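Local coordinates for phosphatidylinositol-specific phospholipase C (Listeria monocytogenes, PDB 2PLC), which is a bacterial phosphatidylinositol-specific phospholipase C, a single-chain member of the X-domain family with an irregular TIM-barrel fold, at residues 212-218 / 253-258; 18-22 / 268-272; 59-65 / 100-106; 187-191 / 229-233; 153-157 / 171-175. All coordinates share one frame; numbering follows the deposited sequence.

Contact 1: residues 212-218 / 253-258; sequences LFLNHIS and GILIMD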
# COMPACT_ATOMS: atom_id res chain seq x y z
N LEU A 212 10.83 5.79 3.66
CA LEU A 212 9.85 4.74 3.38
C LEU A 212 10.19 4.10 2.04
O LEU A 212 10.36 4.80 1.04
CB LEU A 212 8.43 5.31 3.31
CG LEU A 212 7.62 5.37 4.60
CD1 LEU A 212 6.27 5.98 4.31
CD2 LEU A 212 7.46 3.97 5.18
N PHE A 213 10.33 2.78 2.04
CA PHE A 213 10.64 2.04 0.82
C PHE A 213 9.42 1.29 0.31
O PHE A 213 8.86 0.44 1.02
CB PHE A 213 11.78 1.05 1.07
CG PHE A 213 13.14 1.68 1.13
CD1 PHE A 213 13.54 2.43 2.24
CD2 PHE A 213 14.04 1.52 0.08
CE1 PHE A 213 14.81 3.00 2.30
CE2 PHE A 213 15.31 2.09 0.13
CZ PHE A 213 15.69 2.83 1.24
N LEU A 214 8.97 1.64 -0.90
CA LEU A 214 7.84 0.98 -1.53
C LEU A 214 8.45 0.03 -2.56
O LEU A 214 8.85 0.44 -3.64
CB LEU A 214 6.92 2.01 -2.21
CG LEU A 214 6.03 2.96 -1.39
CD1 LEU A 214 5.01 2.16 -0.62
CD2 LEU A 214 6.84 3.82 -0.44
N ASN A 215 8.55 -1.23 -2.19
CA ASN A 215 9.16 -2.26 -3.03
C ASN A 215 8.12 -3.11 -3.78
O ASN A 215 7.55 -4.05 -3.22
CB ASN A 215 10.02 -3.15 -2.12
CG ASN A 215 11.10 -3.91 -2.87
OD1 ASN A 215 11.16 -3.89 -4.10
ND2 ASN A 215 11.96 -4.58 -2.12
N HIS A 216 7.88 -2.79 -5.05
CA HIS A 216 6.91 -3.54 -5.85
C HIS A 216 7.40 -4.89 -6.37
O HIS A 216 8.36 -4.96 -7.13
CB HIS A 216 6.45 -2.70 -7.05
CG HIS A 216 5.54 -1.58 -6.67
ND1 HIS A 216 6.00 -0.33 -6.32
CD2 HIS A 216 4.19 -1.52 -6.57
CE1 HIS A 216 4.98 0.45 -6.01
NE2 HIS A 216 3.87 -0.25 -6.15
N ILE A 217 6.72 -5.94 -5.95
CA ILE A 217 7.03 -7.29 -6.40
C ILE A 217 6.27 -7.49 -7.74
O ILE A 217 6.67 -8.28 -8.60
CB ILE A 217 6.53 -8.35 -5.39
CG1 ILE A 217 6.98 -8.01 -3.97
CG2 ILE A 217 6.98 -9.74 -5.79
CD1 ILE A 217 8.45 -8.07 -3.75
N SER A 218 5.18 -6.74 -7.90
CA SER A 218 4.32 -6.80 -9.08
C SER A 218 4.91 -6.32 -10.41
O SER A 218 5.80 -5.47 -10.44
CB SER A 218 3.03 -6.03 -8.80
OG SER A 218 3.31 -4.74 -8.29
N GLY A 253 11.01 -2.66 4.77
CA GLY A 253 10.12 -1.73 4.09
C GLY A 253 8.82 -2.38 3.67
O GLY A 253 8.45 -3.44 4.18
N ILE A 254 8.13 -1.75 2.73
CA ILE A 254 6.84 -2.23 2.24
C ILE A 254 6.99 -3.10 0.99
O ILE A 254 7.44 -2.63 -0.06
CB ILE A 254 5.91 -1.05 1.93
CG1 ILE A 254 5.84 -0.12 3.15
CG2 ILE A 254 4.51 -1.56 1.59
CD1 ILE A 254 5.21 1.21 2.87
N LEU A 255 6.62 -4.37 1.13
CA LEU A 255 6.69 -5.34 0.04
C LEU A 255 5.29 -5.43 -0.56
O LEU A 255 4.37 -6.01 0.02
CB LEU A 255 7.17 -6.70 0.58
CG LEU A 255 8.57 -6.64 1.23
CD1 LEU A 255 8.98 -7.99 1.78
CD2 LEU A 255 9.60 -6.15 0.21
N ILE A 256 5.15 -4.82 -1.74
CA ILE A 256 3.89 -4.72 -2.46
C ILE A 256 3.70 -5.83 -3.50
O ILE A 256 4.39 -5.87 -4.52
CB ILE A 256 3.80 -3.31 -3.11
CG1 ILE A 256 4.24 -2.26 -2.07
CG2 ILE A 256 2.39 -3.02 -3.54
CD1 ILE A 256 4.40 -0.89 -2.63
N MET A 257 2.68 -6.67 -3.28
CA MET A 257 2.44 -7.82 -4.14
C MET A 257 1.08 -7.97 -4.84
O MET A 257 0.08 -7.34 -4.48
CB MET A 257 2.64 -9.09 -3.31
CG MET A 257 3.91 -9.13 -2.49
SD MET A 257 3.86 -10.37 -1.19
CE MET A 257 3.01 -9.45 0.10
N ASP A 258 1.09 -8.85 -5.84
CA ASP A 258 -0.08 -9.25 -6.60
C ASP A 258 -0.28 -10.68 -6.08
O ASP A 258 0.70 -11.37 -5.81
CB ASP A 258 0.20 -9.35 -8.09
CG ASP A 258 0.20 -8.02 -8.79
OD1 ASP A 258 -0.43 -7.06 -8.29
OD2 ASP A 258 0.82 -7.94 -9.87

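Contact 2: residues 18-22 / 268-272; sequences ALSIP and IIKNN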
# COMPACT_ATOMS: atom_id res chain seq x y z
N ALA A 18 11.07 1.54 10.13
CA ALA A 18 11.82 0.43 10.71
C ALA A 18 11.06 -0.89 10.61
O ALA A 18 11.48 -1.89 11.20
CB ALA A 18 12.14 0.74 12.16
N LEU A 19 9.98 -0.91 9.84
CA LEU A 19 9.16 -2.12 9.72
C LEU A 19 9.19 -2.82 8.36
O LEU A 19 9.58 -2.24 7.35
CB LEU A 19 7.70 -1.80 10.04
CG LEU A 19 7.32 -1.25 11.41
CD1 LEU A 19 5.84 -0.87 11.40
CD2 LEU A 19 7.60 -2.27 12.48
N SER A 20 8.75 -4.07 8.37
CA SER A 20 8.60 -4.89 7.17
C SER A 20 7.08 -5.00 7.04
O SER A 20 6.41 -5.63 7.87
CB SER A 20 9.22 -6.27 7.38
OG SER A 20 10.62 -6.16 7.58
N ILE A 21 6.53 -4.34 6.03
CA ILE A 21 5.08 -4.32 5.85
C ILE A 21 4.59 -4.97 4.57
O ILE A 21 5.12 -4.69 3.49
CB ILE A 21 4.59 -2.85 5.87
CG1 ILE A 21 5.08 -2.16 7.15
CG2 ILE A 21 3.07 -2.79 5.76
CD1 ILE A 21 4.91 -0.66 7.14
N PRO A 22 3.58 -5.86 4.67
CA PRO A 22 3.00 -6.55 3.51
C PRO A 22 1.98 -5.60 2.89
O PRO A 22 1.19 -4.98 3.60
CB PRO A 22 2.26 -7.74 4.14
CG PRO A 22 2.73 -7.78 5.58
CD PRO A 22 2.98 -6.35 5.92
N ILE A 268 6.34 -12.34 6.19
CA ILE A 268 6.86 -10.99 6.06
C ILE A 268 6.63 -10.27 7.40
O ILE A 268 7.49 -9.52 7.86
CB ILE A 268 6.16 -10.22 4.91
CG1 ILE A 268 6.53 -10.85 3.57
CG2 ILE A 268 6.58 -8.75 4.92
CD1 ILE A 268 5.86 -10.20 2.38
N ILE A 269 5.49 -10.55 8.02
CA ILE A 269 5.16 -9.96 9.33
C ILE A 269 6.15 -10.46 10.38
O ILE A 269 6.64 -9.68 11.21
CB ILE A 269 3.72 -10.35 9.77
CG1 ILE A 269 2.69 -9.67 8.87
CG2 ILE A 269 3.49 -9.97 11.23
CD1 ILE A 269 1.27 -10.16 9.10
N LYS A 270 6.47 -11.76 10.34
CA LYS A 270 7.39 -12.37 11.29
C LYS A 270 8.80 -11.77 11.25
O LYS A 270 9.57 -11.94 12.19
CB LYS A 270 7.47 -13.88 11.08
CG LYS A 270 6.26 -14.64 11.58
CD LYS A 270 6.54 -16.14 11.58
CE LYS A 270 5.38 -16.93 12.18
NZ LYS A 270 5.73 -18.37 12.38
N ASN A 271 9.12 -11.06 10.17
CA ASN A 271 10.43 -10.42 10.05
C ASN A 271 10.63 -9.33 11.11
O ASN A 271 11.76 -9.03 11.48
CB ASN A 271 10.65 -9.84 8.66
CG ASN A 271 12.04 -9.23 8.50
OD1 ASN A 271 12.18 -8.01 8.46
ND2 ASN A 271 13.06 -10.07 8.41
N ASN A 272 9.54 -8.73 11.58
CA ASN A 272 9.62 -7.68 12.60
C ASN A 272 9.89 -8.31 13.96
O ASN A 272 9.47 -9.44 14.21
CB ASN A 272 8.32 -6.88 12.66
CG ASN A 272 7.91 -6.33 11.31
OD1 ASN A 272 8.50 -5.37 10.82
ND2 ASN A 272 6.89 -6.92 10.71
O HOH W 1 11.38 -4.79 11.55

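Contact 3: residues 59-65 / 100-106; sequences RYIDIRA and TIIMRLK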
# COMPACT_ATOMS: atom_id res chain seq x y z
N ARG A 59 -1.22 -4.22 5.27
CA ARG A 59 -1.33 -2.91 5.92
C ARG A 59 -1.04 -1.77 4.97
O ARG A 59 -0.99 -0.61 5.37
CB ARG A 59 -0.41 -2.83 7.14
CG ARG A 59 -0.85 -3.69 8.31
CD ARG A 59 -2.20 -3.27 8.86
NE ARG A 59 -2.63 -4.18 9.92
CZ ARG A 59 -3.36 -5.28 9.72
NH1 ARG A 59 -3.75 -5.61 8.49
NH2 ARG A 59 -3.66 -6.07 10.74
N TYR A 60 -0.81 -2.10 3.71
CA TYR A 60 -0.57 -1.10 2.69
C TYR A 60 -1.53 -1.42 1.56
O TYR A 60 -1.58 -2.56 1.09
CB TYR A 60 0.87 -1.17 2.17
CG TYR A 60 1.08 -0.37 0.90
CD1 TYR A 60 1.39 0.98 0.95
CD2 TYR A 60 0.92 -0.96 -0.35
CE1 TYR A 60 1.53 1.73 -0.21
CE2 TYR A 60 1.06 -0.23 -1.52
CZ TYR A 60 1.36 1.12 -1.44
OH TYR A 60 1.50 1.85 -2.59
N ILE A 61 -2.32 -0.43 1.16
CA ILE A 61 -3.26 -0.64 0.06
C ILE A 61 -3.04 0.39 -1.03
O ILE A 61 -2.54 1.49 -0.78
CB ILE A 61 -4.73 -0.66 0.54
CG1 ILE A 61 -5.10 0.65 1.24
CG2 ILE A 61 -4.95 -1.84 1.47
CD1 ILE A 61 -6.53 0.68 1.74
N ASP A 62 -3.38 0.00 -2.25
CA ASP A 62 -3.20 0.83 -3.43
C ASP A 62 -4.57 1.02 -4.08
O ASP A 62 -5.09 0.13 -4.74
CB ASP A 62 -2.23 0.07 -4.34
CG ASP A 62 -1.98 0.76 -5.65
OD1 ASP A 62 -2.47 1.89 -5.87
OD2 ASP A 62 -1.27 0.14 -6.48
N ILE A 63 -5.15 2.20 -3.87
CA ILE A 63 -6.48 2.53 -4.38
C ILE A 63 -6.45 3.52 -5.54
O ILE A 63 -5.89 4.61 -5.42
CB ILE A 63 -7.35 3.11 -3.24
CG1 ILE A 63 -7.32 2.18 -2.02
CG2 ILE A 63 -8.79 3.32 -3.71
CD1 ILE A 63 -7.89 0.80 -2.26
N ARG A 64 -7.05 3.14 -6.65
CA ARG A 64 -7.09 3.99 -7.85
C ARG A 64 -8.54 4.44 -8.07
O ARG A 64 -9.44 3.60 -8.16
CB ARG A 64 -6.62 3.20 -9.07
CG ARG A 64 -5.50 2.21 -8.82
CD ARG A 64 -4.16 2.88 -8.66
NE ARG A 64 -3.07 1.90 -8.54
CZ ARG A 64 -2.36 1.43 -9.57
NH1 ARG A 64 -2.62 1.84 -10.80
NH2 ARG A 64 -1.37 0.58 -9.36
N ALA A 65 -8.75 5.75 -8.20
CA ALA A 65 -10.09 6.29 -8.40
C ALA A 65 -10.16 7.42 -9.42
O ALA A 65 -9.14 7.97 -9.83
CB ALA A 65 -10.65 6.77 -7.06
N THR A 100 -2.46 0.32 11.84
CA THR A 100 -2.32 1.51 11.00
C THR A 100 -2.29 1.06 9.55
O THR A 100 -1.74 0.01 9.22
CB THR A 100 -1.06 2.35 11.33
OG1 THR A 100 -0.86 3.34 10.31
CG2 THR A 100 0.17 1.47 11.43
N ILE A 101 -2.89 1.85 8.68
CA ILE A 101 -2.94 1.52 7.27
C ILE A 101 -2.34 2.62 6.42
O ILE A 101 -2.58 3.81 6.66
CB ILE A 101 -4.39 1.21 6.82
CG1 ILE A 101 -4.88 -0.04 7.55
CG2 ILE A 101 -4.48 1.03 5.31
CD1 ILE A 101 -6.31 -0.39 7.30
N ILE A 102 -1.47 2.22 5.51
CA ILE A 102 -0.82 3.15 4.60
C ILE A 102 -1.61 3.00 3.31
O ILE A 102 -1.77 1.89 2.80
CB ILE A 102 0.65 2.78 4.38
CG1 ILE A 102 1.36 2.70 5.74
CG2 ILE A 102 1.31 3.81 3.47
CD1 ILE A 102 2.74 2.13 5.67
N MET A 103 -2.11 4.11 2.79
CA MET A 103 -2.93 4.08 1.60
C MET A 103 -2.52 5.02 0.49
O MET A 103 -2.48 6.24 0.65
CB MET A 103 -4.39 4.36 1.99
CG MET A 103 -5.34 4.44 0.81
SD MET A 103 -7.01 4.81 1.36
CE MET A 103 -7.23 6.43 0.69
N ARG A 104 -2.24 4.43 -0.67
CA ARG A 104 -1.88 5.19 -1.85
C ARG A 104 -3.19 5.48 -2.56
O ARG A 104 -3.95 4.56 -2.86
CB ARG A 104 -0.98 4.35 -2.75
CG ARG A 104 -0.67 4.99 -4.08
CD ARG A 104 -0.02 4.00 -5.02
NE ARG A 104 0.32 4.61 -6.31
CZ ARG A 104 1.00 3.99 -7.26
NH1 ARG A 104 1.41 2.74 -7.08
NH2 ARG A 104 1.32 4.63 -8.38
N LEU A 105 -3.49 6.75 -2.76
CA LEU A 105 -4.71 7.15 -3.44
C LEU A 105 -4.28 7.82 -4.73
O LEU A 105 -3.72 8.92 -4.71
CB LEU A 105 -5.55 8.09 -2.58
CG LEU A 105 -6.81 8.67 -3.23
CD1 LEU A 105 -7.72 7.55 -3.71
CD2 LEU A 105 -7.53 9.56 -2.23
N LYS A 106 -4.53 7.15 -5.84
CA LYS A 106 -4.14 7.66 -7.15
C LYS A 106 -5.29 8.15 -8.02
O LYS A 106 -6.36 7.55 -8.06
CB LYS A 106 -3.37 6.56 -7.89
CG LYS A 106 -2.74 7.02 -9.17
CD LYS A 106 -2.11 5.86 -9.91
CE LYS A 106 -1.29 6.36 -11.10
NZ LYS A 106 -2.10 7.25 -11.97
O HOH W 2 1.39 0.54 -5.17

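Contact 4: residues 187-191 / 229-233; sequences NGPSV and YAAAL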
# COMPACT_ATOMS: atom_id res chain seq x y z
N ASN A 187 7.12 -2.45 -16.18
CA ASN A 187 7.12 -2.66 -17.63
C ASN A 187 7.92 -3.84 -18.19
O ASN A 187 9.05 -3.68 -18.66
CB ASN A 187 7.52 -1.36 -18.34
CG ASN A 187 6.97 -1.27 -19.76
OD1 ASN A 187 6.04 -1.99 -20.13
ND2 ASN A 187 7.55 -0.38 -20.56
N GLY A 188 7.29 -5.01 -18.16
CA GLY A 188 7.87 -6.23 -18.69
C GLY A 188 9.31 -6.62 -18.37
O GLY A 188 10.06 -6.94 -19.29
N PRO A 189 9.73 -6.60 -17.10
CA PRO A 189 11.11 -6.98 -16.80
C PRO A 189 11.21 -8.51 -16.77
O PRO A 189 10.20 -9.18 -16.63
CB PRO A 189 11.33 -6.40 -15.41
CG PRO A 189 9.99 -6.59 -14.79
CD PRO A 189 9.05 -6.14 -15.87
N SER A 190 12.41 -9.05 -16.94
CA SER A 190 12.58 -10.49 -16.86
C SER A 190 12.49 -10.84 -15.37
O SER A 190 12.75 -9.99 -14.52
CB SER A 190 13.95 -10.91 -17.40
OG SER A 190 14.99 -10.33 -16.64
N VAL A 191 12.08 -12.06 -15.06
CA VAL A 191 11.96 -12.49 -13.68
C VAL A 191 13.28 -12.31 -12.92
O VAL A 191 13.29 -11.82 -11.80
CB VAL A 191 11.47 -13.95 -13.60
CG1 VAL A 191 11.51 -14.46 -12.17
CG2 VAL A 191 10.05 -14.03 -14.15
N TYR A 229 3.70 -13.64 -13.08
CA TYR A 229 4.83 -13.01 -12.39
C TYR A 229 4.82 -13.34 -10.90
O TYR A 229 5.86 -13.68 -10.32
CB TYR A 229 4.79 -11.50 -12.54
CG TYR A 229 5.54 -10.95 -13.72
CD1 TYR A 229 6.94 -10.89 -13.72
CD2 TYR A 229 4.86 -10.45 -14.84
CE1 TYR A 229 7.64 -10.34 -14.79
CE2 TYR A 229 5.56 -9.90 -15.92
CZ TYR A 229 6.95 -9.86 -15.89
OH TYR A 229 7.65 -9.32 -16.95
N ALA A 230 3.64 -13.23 -10.28
CA ALA A 230 3.46 -13.48 -8.85
C ALA A 230 3.77 -14.93 -8.50
O ALA A 230 4.38 -15.20 -7.45
CB ALA A 230 2.04 -13.13 -8.43
N ALA A 231 3.37 -15.85 -9.36
CA ALA A 231 3.61 -17.27 -9.15
C ALA A 231 5.11 -17.57 -9.15
O ALA A 231 5.58 -18.47 -8.45
CB ALA A 231 2.91 -18.08 -10.21
N ALA A 232 5.87 -16.80 -9.92
CA ALA A 232 7.32 -16.99 -9.98
C ALA A 232 8.05 -16.26 -8.86
O ALA A 232 8.91 -16.84 -8.21
CB ALA A 232 7.85 -16.51 -11.33
N LEU A 233 7.64 -15.02 -8.61
CA LEU A 233 8.27 -14.14 -7.63
C LEU A 233 7.95 -14.19 -6.14
O LEU A 233 8.87 -14.10 -5.32
CB LEU A 233 8.16 -12.70 -8.11
CG LEU A 233 8.97 -12.39 -9.36
CD1 LEU A 233 8.48 -11.12 -10.03
CD2 LEU A 233 10.43 -12.29 -8.99

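Contact 5: residues 153-157 / 171-175; sequences LLLSE and FGMQF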
# COMPACT_ATOMS: atom_id res chain seq x y z
N LEU A 153 -2.42 6.50 6.96
CA LEU A 153 -1.35 7.36 6.49
C LEU A 153 -1.59 7.47 4.99
O LEU A 153 -1.33 6.53 4.25
CB LEU A 153 0.03 6.73 6.77
CG LEU A 153 1.20 7.53 6.19
CD1 LEU A 153 1.11 8.99 6.63
CD2 LEU A 153 2.52 6.93 6.62
N LEU A 154 -2.11 8.60 4.55
CA LEU A 154 -2.41 8.82 3.13
C LEU A 154 -1.22 9.22 2.27
O LEU A 154 -0.43 10.08 2.64
CB LEU A 154 -3.52 9.87 3.00
CG LEU A 154 -4.04 10.21 1.60
CD1 LEU A 154 -4.79 9.02 1.03
CD2 LEU A 154 -4.97 11.42 1.66
N LEU A 155 -1.10 8.59 1.10
CA LEU A 155 -0.04 8.91 0.16
C LEU A 155 -0.76 9.33 -1.11
O LEU A 155 -1.21 8.49 -1.89
CB LEU A 155 0.85 7.69 -0.12
CG LEU A 155 1.65 7.14 1.06
CD1 LEU A 155 2.48 5.94 0.61
CD2 LEU A 155 2.56 8.22 1.62
N SER A 156 -0.93 10.64 -1.27
CA SER A 156 -1.64 11.20 -2.43
C SER A 156 -0.84 11.28 -3.71
O SER A 156 0.29 11.75 -3.72
CB SER A 156 -2.19 12.59 -2.11
OG SER A 156 -3.18 12.53 -1.11
N GLU A 157 -1.47 10.85 -4.80
CA GLU A 157 -0.86 10.89 -6.12
C GLU A 157 -1.86 11.45 -7.11
O GLU A 157 -2.87 10.82 -7.42
CB GLU A 157 -0.43 9.49 -6.55
CG GLU A 157 0.23 9.45 -7.92
CD GLU A 157 0.76 8.07 -8.29
OE1 GLU A 157 0.45 7.10 -7.58
OE2 GLU A 157 1.48 7.97 -9.30
N PHE A 171 -3.35 16.27 5.24
CA PHE A 171 -3.68 14.85 5.36
C PHE A 171 -2.61 13.93 4.78
O PHE A 171 -2.55 13.71 3.57
CB PHE A 171 -5.04 14.57 4.73
CG PHE A 171 -6.19 15.11 5.54
CD1 PHE A 171 -6.34 16.48 5.74
CD2 PHE A 171 -7.11 14.24 6.12
CE1 PHE A 171 -7.39 16.98 6.51
CE2 PHE A 171 -8.16 14.73 6.90
CZ PHE A 171 -8.30 16.10 7.10
N GLY A 172 -1.80 13.37 5.67
CA GLY A 172 -0.73 12.49 5.23
C GLY A 172 0.35 13.22 4.47
O GLY A 172 0.76 14.32 4.84
N MET A 173 0.80 12.60 3.38
CA MET A 173 1.86 13.17 2.54
C MET A 173 1.70 12.82 1.06
O MET A 173 0.80 12.07 0.68
CB MET A 173 3.23 12.73 3.06
CG MET A 173 3.30 11.26 3.49
SD MET A 173 4.81 10.78 4.34
CE MET A 173 4.55 11.47 5.97
N GLN A 174 2.58 13.38 0.25
CA GLN A 174 2.58 13.16 -1.19
C GLN A 174 3.29 11.87 -1.58
O GLN A 174 4.36 11.55 -1.05
CB GLN A 174 3.26 14.34 -1.87
CG GLN A 174 3.32 14.25 -3.38
CD GLN A 174 4.56 14.90 -3.96
OE1 GLN A 174 5.21 15.72 -3.29
NE2 GLN A 174 4.90 14.53 -5.19
N PHE A 175 2.69 11.12 -2.51
CA PHE A 175 3.28 9.88 -3.00
C PHE A 175 4.46 10.32 -3.85
O PHE A 175 4.31 11.16 -4.73
CB PHE A 175 2.27 9.12 -3.86
CG PHE A 175 2.79 7.82 -4.40
CD1 PHE A 175 2.78 6.67 -3.62
CD2 PHE A 175 3.29 7.73 -5.69
CE1 PHE A 175 3.25 5.45 -4.12
CE2 PHE A 175 3.77 6.52 -6.20
CZ PHE A 175 3.75 5.38 -5.41
O HOH W 3 -1.70 13.53 0.94

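Contact 1: residues 212-218 / 253-258
With CG1 of Ile256 anti to the carbonyl carbon (chi1 -45°) and CD1 carried on in an extended line, that terminal methyl is laid over one face of the His216 imidazole, 3.8 Å from the ring centroid in a CH-pi contact displaced toward the NE2-CE1 rim. His216 leaves its own strand the same way, so ring and isoleucine run alongside each other. ND1 bonds to Gln183 O, which fixes the turn of the ring. Leu214 CD1 then wedges in beside this pair, 3.7 Å from Ile256 CD1 and 3.6 Å from Ile254 CD1, and Tyr60 packs against all three aliphatic side chains. The two strands are parallel neighbours in the barrel wall, joined through helix 226-246 as a beta-alpha-beta unit. Their backbones are laced through Asn215, whose N reaches Ile254 O at 2.8 Å while its O accepts from Ile256 N. On the opposite face of the sheet Asn215 ND2 lies 3.7 Å from Leu255 CD2 and is hydrogen-bonded to Ile198 O. Where the strands end, Ile217 CG1 rests 3.6 Å from Met257 CG, with helix 226-246 covering Ile217.

Contact 2: residues 18-22 / 268-272
The amide of Asn272 meets Ser20 edge-on. OD1 accepts from Ser20 N at 2.8 Å, in the carbonyl plane and on a lone pair, while ND2 gives a hydrogen to Ser20 O at 3.2 Å, only 3° out of its own amide plane. ND2 uses its second hydrogen on Ile269 O (2.8 Å), which lies tilted from that plane; the Asn272 backbone N reaches the same oxygen from the same face, closing a type I turn from Ile269 to Asn272. A water bridges OD1 to Ala18 O. The second amide, that of Asn271, points OD1 at Ser20 OG, which donates a 2.6 Å bond from somewhat off the carbonyl plane and is also hydrogen-bonded to Leu252 N. The Asn271 side chain, CG anti to the backbone N (chi1 -178°), reaches Ser20 with OD1 while its ND2 bonds to Thr245 OG1 and Val249 O. Further along the strand, Pro22 CG touches Ile268 CG2 at 4.0 Å and Ile269 CG1 at 3.8 Å. Strand 20-24 pairs with 253-257 through Leu19 and Ile21, so Ser20 turns its N and O the other way. The Asn272 amide therefore stands in for a strand partner there, satisfying both backbone groups of a buried residue and tying the chain's C-terminal end to the first barrel strand.

Contact 3: residues 59-65 / 100-106
Asp62 OD2 is shared by several groups: Arg64 NH2 at 2.9 Å, the backbone N of Asp26, a weakly bonded water, and, by charge alone, Arg104 NH1 across the strands at a long 3.8 Å. Arg64 grips the carboxylate side-on with two nitrogens, NE going to Asp62 OD1 at 2.7 Å and both bonds arriving on the syn side. Arg104 behaves differently. Its chain is extended, with CG anti to the backbone N (chi1 173°), and runs alongside Asp62 so that the carboxylate and guanidinium planes are 6° apart and no N-H of Arg104 points at Asp62 OD2. CD instead brushes Asp62 OD1 at 3.3 Å. The water lies at the edge of the Arg104 guanidinium, accepts from NH1 and joins it to Tyr60 OH, while NH2 carries a salt bridge to Glu157. Arg64 NH2 and Arg104 NH1 come to 4.2 Å of each other beside this carboxylate, which probably offsets their like charges. Nearer the start of the strands the same face becomes apolar, with Tyr60 CD1 3.8 Å from Ile102 CG2. The reverse face puts Ile61 CG1 3.8 Å from Met103 CG, and helix 82-95 covers Ile61 and Ile63. Six backbone bonds keep the register of two neighbouring parallel strands, with an apolar interior giving way to charged residues toward their C-terminal ends, the end at which TIM barrels carry their active sites.

Contact 4: residues 187-191 / 229-233
Tyr229 and Pro189 join the loop ahead of helix 191-207, which leads on from strand 180-183, to the first turn of the next barrel helix, 226-246. The polar part is a single bond. Tyr229 OH donates to Pro189 O at 2.6 Å, in the carbonyl plane, with the oxygen itself at the edge of the phenol ring and in the plane of that ring. Pro189 N is also near the hydroxyl but has no hydrogen to offer. Ser190, next along, is the N-cap of helix 191-207; its side chain caps a backbone N of the first turn and also bonds to Thr193 OG1, so the gripped carbonyl belongs to the residue just before the cap. The apolar part is looser. Pro189 CD lies 4.3 Å from Tyr229 CZ, and Val191 spreads its methyls over the other helix: CG2 approaches the ring at Tyr229 CD1 (4.4 Å), while CG1, anti to the backbone N at chi1 173°, is directed at Leu233 and Ala232. Ring packing completes the set, since Phe224 meets the Tyr229 ring edge-to-face. Of the Val191 contacts the nearest is CG1 to Leu233 CD2, 4.0 Å, the two side chains sliding past each other in opposite directions.

Contact 5: residues 153-157 / 171-175
Glu157 lays its carboxylate over one face of the Phe175 ring, OE1 3.5 Å from CD2 and the two planes 15° apart. Leu155 CB comes up at the edge of the same ring, 4.1 Å from CD1. A negative group on an aromatic face would be uncomfortable alone, but Arg104, the salt-bridge partner of Glu157, also makes a cation-pi contact with Phe175, which probably offsets the cost. Phe175 is set there with CG anti to the backbone N (chi1 -179°), and the Glu157 chain runs out extended beside it. One layer back, Leu155 CD2 lies against Met173 CG at 3.6 Å, the two side chains pointing the same way. Behind these the backbones pair: Met173 N to Leu154 O at 2.9 Å, Ser156 N to Met173 O, and Phe175 N to Ser156 O at 2.8 Å. A water accepts from Ser156 OG at 2.7 Å and donates to Phe171 O and Met173 O. Strand 152-157 is flanked on its other side by 101-107. The short parallel pairing with 173-174, reached without any intervening helix, is thus an irregular piece of the barrel wall rather than a classical beta-alpha-beta unit.

Overall arrangement
Contacts 1, 3 and 5 are parallel strand pairs of the barrel wall, while contact 2 ties the C-terminal helix region to that wall and contact 4 joins the loop before one outer helix to the next helix. Contact 3 lies deepest; strands 101-107 and 152-157 pair to link it to contact 5, the two centres about 9 Å apart, and its charges continue into that contact. Contacts 1 and 3 face each other through Tyr60, so their shared interior is largely apolar. Strand 20-24 connects the two sheets: Ile21 bonds to the 253-257 backbone of contact 1, and Pro22 O to Arg59 N of contact 3. Contact 2 is buried yet mostly amide-bonded; contact 4, nearer the surface, relies on one hydroxyl bond and sparse aliphatic packing.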